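Local atomic coordinates of mitochondrial RNA-binding protein 2 (Trypanosoma brucei, PDB entry 2GIA), a protein that forms a guide-RNA-binding complex with mitochondrial RNA-binding protein 1 and probably acts as a matchmaker between RNAs in mitochondrial RNA editing. Residues 118-130 with 134-146. Sequence-based numbering, arbitrary orientation.
Sequences VHSRYTNATFTPN and PYTFTLKCTSTRP
F127 and L139, A125 and C141, T123 and S143 face each other across an antiparallel beta hairpin, strands 123-129 and 137-145, the middle pair of a four-stranded antiparallel sheet. The case illustrates how a regular backbone ladder sorts side chains onto two unlike faces. The axes of the two strands, nearly antiparallel, approach to 4.6 Å, and paired amide-carbonyl bonds link N124 with T142, T126 with K140 and T128 with T138. Of these, the bond from K140 N to T126 O, at 3.0 Å, is nearly straight (174° at the hydrogen). At the loop end N130 N donates to T136 O.

On the face of A125, F127, L139 and C141, A125 CB rests on C141 CB at 3.6 Å; S143 OG, a polar atom there, bonds to W164 NE1. The regular alternation ends at P129 and F137, whose side chains diverge, yet the F137 ring still meets F127. The F127 side chain swings its CG anti to the backbone N (chi1 -176°), which carries CZ to within 3.4 Å of F137 CB. The two rings are almost parallel, 7° between planes, but slid so far apart (centroids 5.5 Å) that they hardly overlap. P129 CB also lies 4.0 Å from F137 CE1.

The polar face is a row of threonines with N124 and K140. Here T142 OG1 donates to N124 O at 3.1 Å, in the carbonyl plane on a lone pair, while T142 N reaches the same oxygen from above that plane, giving one acceptor two grips. K140 lays its extended chain past T126, CD 3.7 Å from T126 OG1. T138 OG1 bonds to E167 of the next strand.

Two four-stranded antiparallel sheets with helices are consistent with the Whirly-type fold of PC4-like proteins. Strands 116-119 and 160-168 flank the hairpin, helices 101-109 and 170-187 pack against F127 and F137, and strand 89-97 of the second sheet touches T123 and S143.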
ATOM      1  N   VAL D 118      25.225 -10.588   1.148  1.00 36.08           N
ATOM      2  CA  VAL D 118      25.149 -10.654   2.601  1.00 38.36           C
ATOM      3  C   VAL D 118      26.406 -11.433   3.028  1.00 42.69           C
ATOM      4  O   VAL D 118      26.640 -12.540   2.540  1.00 40.51           O
ATOM      5  CB  VAL D 118      23.909 -11.456   3.061  1.00 41.58           C
ATOM      6  CG1 VAL D 118      23.774 -11.375   4.569  1.00 39.65           C
ATOM      7  CG2 VAL D 118      22.646 -10.949   2.340  1.00 41.91           C
ATOM      8  N   HIS D 119      27.206 -10.850   3.921  1.00 50.11           N
ATOM      9  CA  HIS D 119      28.441 -11.489   4.413  1.00 55.27           C
ATOM     10  C   HIS D 119      28.497 -11.494   5.930  1.00 57.26           C
ATOM     11  O   HIS D 119      28.355 -10.452   6.570  1.00 59.95           O
ATOM     12  CB  HIS D 119      29.698 -10.760   3.909  1.00 51.80           C
ATOM     13  CG  HIS D 119      29.849 -10.764   2.419  1.00 47.84           C
ATOM     14  ND1 HIS D 119      30.170 -11.899   1.703  1.00 49.78           N
ATOM     15  CD2 HIS D 119      29.703  -9.773   1.509  1.00 48.31           C
ATOM     16  CE1 HIS D 119      30.216 -11.605   0.417  1.00 50.57           C
ATOM     17  NE2 HIS D 119      29.936 -10.322   0.271  1.00 47.72           N
ATOM     18  N   SER D 120      28.714 -12.683   6.485  1.00 65.05           N
ATOM     19  CA  SER D 120      28.828 -12.910   7.925  1.00 66.37           C
ATOM     20  C   SER D 120      29.815 -14.052   8.126  1.00 66.89           C
ATOM     21  O   SER D 120      30.312 -14.621   7.154  1.00 67.14           O
ATOM     22  CB  SER D 120      27.477 -13.304   8.522  1.00 64.36           C
ATOM     23  OG  SER D 120      26.678 -12.156   8.730  1.00 76.23           O
ATOM     24  N   ARG D 121      30.099 -14.386   9.382  1.00 71.13           N
ATOM     25  CA  ARG D 121      31.026 -15.479   9.662  1.00 73.78           C
ATOM     26  C   ARG D 121      30.291 -16.809   9.621  1.00 72.23           C
ATOM     27  O   ARG D 121      30.874 -17.873   9.855  1.00 75.59           O
ATOM     28  CB  ARG D 121      31.717 -15.282  11.016  1.00 76.93           C
ATOM     29  CG  ARG D 121      33.182 -14.802  10.892  1.00 81.93           C
ATOM     30  CD  ARG D 121      34.061 -15.794  10.092  1.00 86.14           C
ATOM     31  NE  ARG D 121      33.747 -15.820   8.657  1.00 92.76           N
ATOM     32  CZ  ARG D 121      34.097 -16.799   7.818  1.00 92.21           C
ATOM     33  NH1 ARG D 121      34.778 -17.855   8.255  1.00 93.21           N
ATOM     34  NH2 ARG D 121      33.767 -16.720   6.533  1.00 89.50           N
ATOM     35  N   TYR D 122      29.004 -16.733   9.310  1.00 66.80           N
ATOM     36  CA  TYR D 122      28.167 -17.915   9.204  1.00 64.99           C
ATOM     37  C   TYR D 122      27.488 -17.939   7.838  1.00 61.31           C
ATOM     38  O   TYR D 122      27.093 -18.998   7.351  1.00 55.85           O
ATOM     39  CB  TYR D 122      27.115 -17.930  10.325  1.00 71.47           C
ATOM     40  CG  TYR D 122      27.713 -18.156  11.700  1.00 80.49           C
ATOM     41  CD1 TYR D 122      28.477 -19.298  11.965  1.00 82.88           C
ATOM     42  CD2 TYR D 122      27.557 -17.214  12.723  1.00 82.02           C
ATOM     43  CE1 TYR D 122      29.078 -19.496  13.212  1.00 88.65           C
ATOM     44  CE2 TYR D 122      28.155 -17.398  13.979  1.00 87.40           C
ATOM     45  CZ  TYR D 122      28.918 -18.544  14.216  1.00 92.20           C
ATOM     46  OH  TYR D 122      29.535 -18.740  15.442  1.00 95.00           O
ATOM     47  N   THR D 123      27.378 -16.774   7.203  1.00 59.09           N
ATOM     48  CA  THR D 123      26.715 -16.717   5.903  1.00 56.02           C
ATOM     49  C   THR D 123      27.372 -15.856   4.837  1.00 45.78           C
ATOM     50  O   THR D 123      27.865 -14.766   5.106  1.00 49.80           O
ATOM     51  CB  THR D 123      25.257 -16.228   6.046  1.00 59.40           C
ATOM     52  OG1 THR D 123      25.246 -14.878   6.520  1.00 70.61           O
ATOM     53  CG2 THR D 123      24.513 -17.080   7.024  1.00 62.42           C
ATOM     54  N   ASN D 124      27.373 -16.373   3.617  1.00 41.80           N
ATOM     55  CA  ASN D 124      27.898 -15.660   2.466  1.00 45.64           C
ATOM     56  C   ASN D 124      26.839 -15.882   1.368  1.00 43.38           C
ATOM     57  O   ASN D 124      26.817 -16.918   0.705  1.00 43.86           O
ATOM     58  CB  ASN D 124      29.275 -16.227   2.076  1.00 49.81           C
ATOM     59  CG  ASN D 124      29.740 -15.767   0.706  1.00 56.19           C
ATOM     60  OD1 ASN D 124      29.304 -14.727   0.203  1.00 59.57           O
ATOM     61  ND2 ASN D 124      30.646 -16.539   0.096  1.00 56.57           N
ATOM     62  N   ALA D 125      25.954 -14.908   1.179  1.00 39.29           N
ATOM     63  CA  ALA D 125      24.889 -15.069   0.174  1.00 38.26           C
ATOM     64  C   ALA D 125      24.705 -13.894  -0.766  1.00 32.35           C
ATOM     65  O   ALA D 125      25.107 -12.763  -0.445  1.00 31.85           O
ATOM     66  CB  ALA D 125      23.563 -15.355   0.880  1.00 38.35           C
ATOM     67  N   THR D 126      24.108 -14.177  -1.930  1.00 30.32           N
ATOM     68  CA  THR D 126      23.775 -13.155  -2.932  1.00 34.38           C
ATOM     69  C   THR D 126      22.309 -13.332  -3.358  1.00 29.53           C
ATOM     70  O   THR D 126      21.759 -14.455  -3.307  1.00 33.31           O
ATOM     71  CB  THR D 126      24.645 -13.240  -4.253  1.00 30.97           C
ATOM     72  OG1 THR D 126      24.273 -14.398  -5.012  1.00 36.68           O
ATOM     73  CG2 THR D 126      26.138 -13.260  -3.909  1.00 40.28           C
ATOM     74  N   PHE D 127      21.684 -12.229  -3.784  1.00 27.65           N
ATOM     75  CA  PHE D 127      20.305 -12.256  -4.259  1.00 27.24           C
ATOM     76  C   PHE D 127      20.396 -11.445  -5.540  1.00 24.00           C
ATOM     77  O   PHE D 127      20.749 -10.281  -5.512  1.00 24.91           O
ATOM     78  CB  PHE D 127      19.345 -11.574  -3.242  1.00 30.10           C
ATOM     79  CG  PHE D 127      17.904 -11.650  -3.639  1.00 28.42           C
ATOM     80  CD1 PHE D 127      17.183 -12.833  -3.449  1.00 28.78           C
ATOM     81  CD2 PHE D 127      17.272 -10.561  -4.237  1.00 29.42           C
ATOM     82  CE1 PHE D 127      15.835 -12.948  -3.853  1.00 30.78           C
ATOM     83  CE2 PHE D 127      15.943 -10.653  -4.645  1.00 25.40           C
ATOM     84  CZ  PHE D 127      15.215 -11.856  -4.451  1.00 23.74           C
ATOM     85  N   THR D 128      20.025 -12.064  -6.650  1.00 25.74           N
ATOM     86  CA  THR D 128      20.143 -11.435  -7.938  1.00 27.92           C
ATOM     87  C   THR D 128      18.991 -11.829  -8.832  1.00 23.61           C
ATOM     88  O   THR D 128      18.284 -12.812  -8.557  1.00 30.74           O
ATOM     89  CB  THR D 128      21.445 -11.952  -8.599  1.00 31.44           C
ATOM     90  OG1 THR D 128      21.349 -13.376  -8.707  1.00 31.83           O
ATOM     91  CG2 THR D 128      22.659 -11.665  -7.710  1.00 29.18           C
ATOM     92  N   PRO D 129      18.782 -11.078  -9.924  1.00 28.37           N
ATOM     93  CA  PRO D 129      17.701 -11.409 -10.856  1.00 29.58           C
ATOM     94  C   PRO D 129      18.127 -12.688 -11.589  1.00 35.07           C
ATOM     95  O   PRO D 129      19.322 -12.953 -11.764  1.00 33.02           O
ATOM     96  CB  PRO D 129      17.667 -10.239 -11.839  1.00 28.15           C
ATOM     97  CG  PRO D 129      18.472  -9.175 -11.215  1.00 31.43           C
ATOM     98  CD  PRO D 129      19.392  -9.773 -10.217  1.00 27.88           C
ATOM     99  N   ASN D 130      17.160 -13.485 -12.004  1.00 34.60           N
ATOM    100  CA  ASN D 130      17.481 -14.697 -12.742  1.00 31.53           C
ATOM    101  C   ASN D 130      17.251 -14.378 -14.221  1.00 37.62           C
ATOM    102  O   ASN D 130      16.143 -14.045 -14.627  1.00 37.06           O
ATOM    103  CB  ASN D 130      16.588 -15.862 -12.313  1.00 31.22           C
ATOM    104  CG  ASN D 130      16.910 -17.135 -13.076  1.00 42.25           C
ATOM    105  OD1 ASN D 130      17.497 -17.075 -14.161  1.00 36.82           O
ATOM    106  ND2 ASN D 130      16.529 -18.287 -12.521  1.00 34.12           N
ATOM    107  N   PRO D 134      11.878 -12.770 -16.862  1.00 40.93           N
ATOM    108  CA  PRO D 134      11.716 -11.466 -16.207  1.00 36.35           C
ATOM    109  C   PRO D 134      11.005 -11.603 -14.873  1.00 28.75           C
ATOM    110  O   PRO D 134      10.171 -12.492 -14.668  1.00 31.08           O
ATOM    111  CB  PRO D 134      10.872 -10.659 -17.205  1.00 35.18           C
ATOM    112  CG  PRO D 134      11.182 -11.294 -18.516  1.00 45.01           C
ATOM    113  CD  PRO D 134      11.204 -12.777 -18.174  1.00 38.84           C
ATOM    114  N   TYR D 135      11.344 -10.705 -13.963  1.00 29.30           N
ATOM    115  CA  TYR D 135      10.707 -10.699 -12.667  1.00 30.59           C
ATOM    116  C   TYR D 135      10.934 -11.952 -11.823  1.00 29.48           C
ATOM    117  O   TYR D 135      10.092 -12.270 -10.985  1.00 25.61           O
ATOM    118  CB  TYR D 135       9.201 -10.460 -12.860  1.00 29.89           C
ATOM    119  CG  TYR D 135       8.902  -9.174 -13.630  1.00 35.11           C
ATOM    120  CD1 TYR D 135       9.308  -7.939 -13.131  1.00 42.17           C
ATOM    121  CD2 TYR D 135       8.277  -9.204 -14.882  1.00 42.37           C
ATOM    122  CE1 TYR D 135       9.112  -6.772 -13.845  1.00 49.41           C
ATOM    123  CE2 TYR D 135       8.075  -8.023 -15.619  1.00 43.99           C
ATOM    124  CZ  TYR D 135       8.496  -6.816 -15.089  1.00 46.68           C
ATOM    125  OH  TYR D 135       8.304  -5.639 -15.778  1.00 56.71           O
ATOM    126  N   THR D 136      12.039 -12.674 -12.047  1.00 24.84           N
ATOM    127  CA  THR D 136      12.354 -13.871 -11.239  1.00 25.82           C
ATOM    128  C   THR D 136      13.736 -13.614 -10.649  1.00 23.53           C
ATOM    129  O   THR D 136      14.552 -12.886 -11.223  1.00 26.05           O
ATOM    130  CB  THR D 136      12.365 -15.216 -12.044  1.00 28.42           C
ATOM    131  OG1 THR D 136      13.423 -15.198 -13.010  1.00 31.24           O
ATOM    132  CG2 THR D 136      11.007 -15.434 -12.740  1.00 28.04           C
ATOM    133  N   PHE D 137      13.983 -14.213  -9.493  1.00 25.42           N
ATOM    134  CA  PHE D 137      15.208 -13.953  -8.774  1.00 22.95           C
ATOM    135  C   PHE D 137      15.764 -15.214  -8.160  1.00 27.36           C
ATOM    136  O   PHE D 137      15.060 -16.218  -8.054  1.00 23.70           O
ATOM    137  CB  PHE D 137      14.927 -12.929  -7.674  1.00 21.15           C
ATOM    138  CG  PHE D 137      14.452 -11.609  -8.206  1.00 21.96           C
ATOM    139  CD1 PHE D 137      15.353 -10.573  -8.440  1.00 23.59           C
ATOM    140  CD2 PHE D 137      13.119 -11.428  -8.563  1.00 24.32           C
ATOM    141  CE1 PHE D 137      14.925  -9.369  -9.032  1.00 24.24           C
ATOM    142  CE2 PHE D 137      12.685 -10.231  -9.152  1.00 24.30           C
ATOM    143  CZ  PHE D 137      13.587  -9.205  -9.386  1.00 27.40           C
ATOM    144  N   THR D 138      17.031 -15.130  -7.742  1.00 28.47           N
ATOM    145  CA  THR D 138      17.710 -16.268  -7.144  1.00 32.47           C
ATOM    146  C   THR D 138      18.466 -15.951  -5.858  1.00 26.79           C
ATOM    147  O   THR D 138      19.254 -15.026  -5.834  1.00 31.67           O
ATOM    148  CB  THR D 138      18.756 -16.872  -8.135  1.00 26.31           C
ATOM    149  OG1 THR D 138      18.079 -17.313  -9.318  1.00 31.37           O
ATOM    150  CG2 THR D 138      19.465 -18.070  -7.470  1.00 25.81           C
ATOM    151  N   LEU D 139      18.203 -16.721  -4.803  1.00 27.23           N
ATOM    152  CA  LEU D 139      18.915 -16.586  -3.533  1.00 24.29           C
ATOM    153  C   LEU D 139      19.937 -17.771  -3.530  1.00 28.87           C
ATOM    154  O   LEU D 139      19.532 -18.937  -3.643  1.00 30.60           O
ATOM    155  CB  LEU D 139      17.959 -16.750  -2.330  1.00 27.74           C
ATOM    156  CG  LEU D 139      18.618 -16.742  -0.928  1.00 31.02           C
ATOM    157  CD1 LEU D 139      19.346 -15.453  -0.724  1.00 28.87           C
ATOM    158  CD2 LEU D 139      17.598 -16.941   0.201  1.00 36.31           C
ATOM    159  N   LYS D 140      21.230 -17.451  -3.467  1.00 36.33           N
ATOM    160  CA  LYS D 140      22.335 -18.449  -3.447  1.00 38.64           C
ATOM    161  C   LYS D 140      23.104 -18.171  -2.168  1.00 36.66           C
ATOM    162  O   LYS D 140      23.515 -17.031  -1.923  1.00 38.22           O
ATOM    163  CB  LYS D 140      23.308 -18.246  -4.609  1.00 41.92           C
ATOM    164  CG  LYS D 140      22.692 -18.160  -5.985  1.00 53.18           C
ATOM    165  CD  LYS D 140      23.690 -17.518  -6.955  1.00 58.63           C
ATOM    166  CE  LYS D 140      23.105 -17.238  -8.341  1.00 55.69           C
ATOM    167  NZ  LYS D 140      24.140 -16.542  -9.169  1.00 62.20           N
ATOM    168  N   CYS D 141      23.332 -19.205  -1.368  1.00 38.81           N
ATOM    169  CA  CYS D 141      24.006 -19.007  -0.106  1.00 37.48           C
ATOM    170  C   CYS D 141      24.930 -20.164   0.254  1.00 42.96           C
ATOM    171  O   CYS D 141      24.652 -21.319  -0.066  1.00 39.65           O
ATOM    172  CB  CYS D 141      22.948 -18.863   0.990  1.00 43.82           C
ATOM    173  SG  CYS D 141      23.585 -18.544   2.671  1.00 53.18           S
ATOM    174  N   THR D 142      26.030 -19.840   0.913  1.00 39.31           N
ATOM    175  CA  THR D 142      26.950 -20.865   1.388  1.00 45.42           C
ATOM    176  C   THR D 142      26.998 -20.600   2.876  1.00 41.92           C
ATOM    177  O   THR D 142      27.512 -19.574   3.294  1.00 47.23           O
ATOM    178  CB  THR D 142      28.367 -20.696   0.813  1.00 44.55           C
ATOM    179  OG1 THR D 142      28.781 -19.334   0.944  1.00 54.67           O
ATOM    180  CG2 THR D 142      28.398 -21.080  -0.624  1.00 39.98           C
ATOM    181  N   SER D 143      26.421 -21.487   3.675  1.00 44.19           N
ATOM    182  CA  SER D 143      26.439 -21.307   5.131  1.00 51.42           C
ATOM    183  C   SER D 143      27.617 -22.058   5.756  1.00 54.41           C
ATOM    184  O   SER D 143      28.132 -23.022   5.170  1.00 51.07           O
ATOM    185  CB  SER D 143      25.143 -21.830   5.770  1.00 52.31           C
ATOM    186  OG  SER D 143      24.011 -21.085   5.345  1.00 54.99           O
ATOM    187  N   THR D 144      28.036 -21.603   6.935  1.00 50.77           N
ATOM    188  CA  THR D 144      29.132 -22.237   7.667  1.00 60.24           C
ATOM    189  C   THR D 144      28.865 -22.186   9.166  1.00 60.68           C
ATOM    190  O   THR D 144      28.229 -21.251   9.667  1.00 64.04           O
ATOM    191  CB  THR D 144      30.499 -21.568   7.396  1.00 55.53           C
ATOM    192  OG1 THR D 144      30.448 -20.192   7.784  1.00 62.59           O
ATOM    193  CG2 THR D 144      30.867 -21.678   5.916  1.00 57.64           C
ATOM    194  N   ARG D 145      29.348 -23.204   9.870  1.00 61.01           N
ATOM    195  CA  ARG D 145      29.174 -23.315  11.315  1.00 65.44           C
ATOM    196  C   ARG D 145      30.353 -24.089  11.895  1.00 68.98           C
ATOM    197  O   ARG D 145      31.077 -24.771  11.160  1.00 65.74           O
ATOM    198  CB  ARG D 145      27.886 -24.076  11.629  1.00 64.38           C
ATOM    199  CG  ARG D 145      27.814 -25.415  10.913  1.00 66.42           C
ATOM    200  CD  ARG D 145      26.507 -26.147  11.165  1.00 72.57           C
ATOM    201  NE  ARG D 145      26.391 -26.619  12.539  1.00 78.19           N
ATOM    202  CZ  ARG D 145      25.379 -27.357  12.987  1.00 81.51           C
ATOM    203  NH1 ARG D 145      24.397 -27.700  12.151  1.00 73.51           N
ATOM    204  NH2 ARG D 145      25.346 -27.752  14.262  1.00 76.88           N
ATOM    205  N   PRO D 146      30.566 -23.994  13.221  1.00 73.38           N
ATOM    206  CA  PRO D 146      31.672 -24.709  13.875  1.00 75.74           C
ATOM    207  C   PRO D 146      31.459 -26.233  13.835  1.00 74.98           C
ATOM    208  O   PRO D 146      31.868 -26.969  14.736  1.00 78.10           O
ATOM    209  CB  PRO D 146      31.652 -24.141  15.296  1.00 76.75           C
ATOM    210  CG  PRO D 146      30.192 -23.792  15.504  1.00 76.92           C
ATOM    211  CD  PRO D 146      29.843 -23.143  14.184  1.00 73.38           C
TER
HETATM  212  O   HOH W   1      14.084 -17.974 -10.086  1.00 30.01           O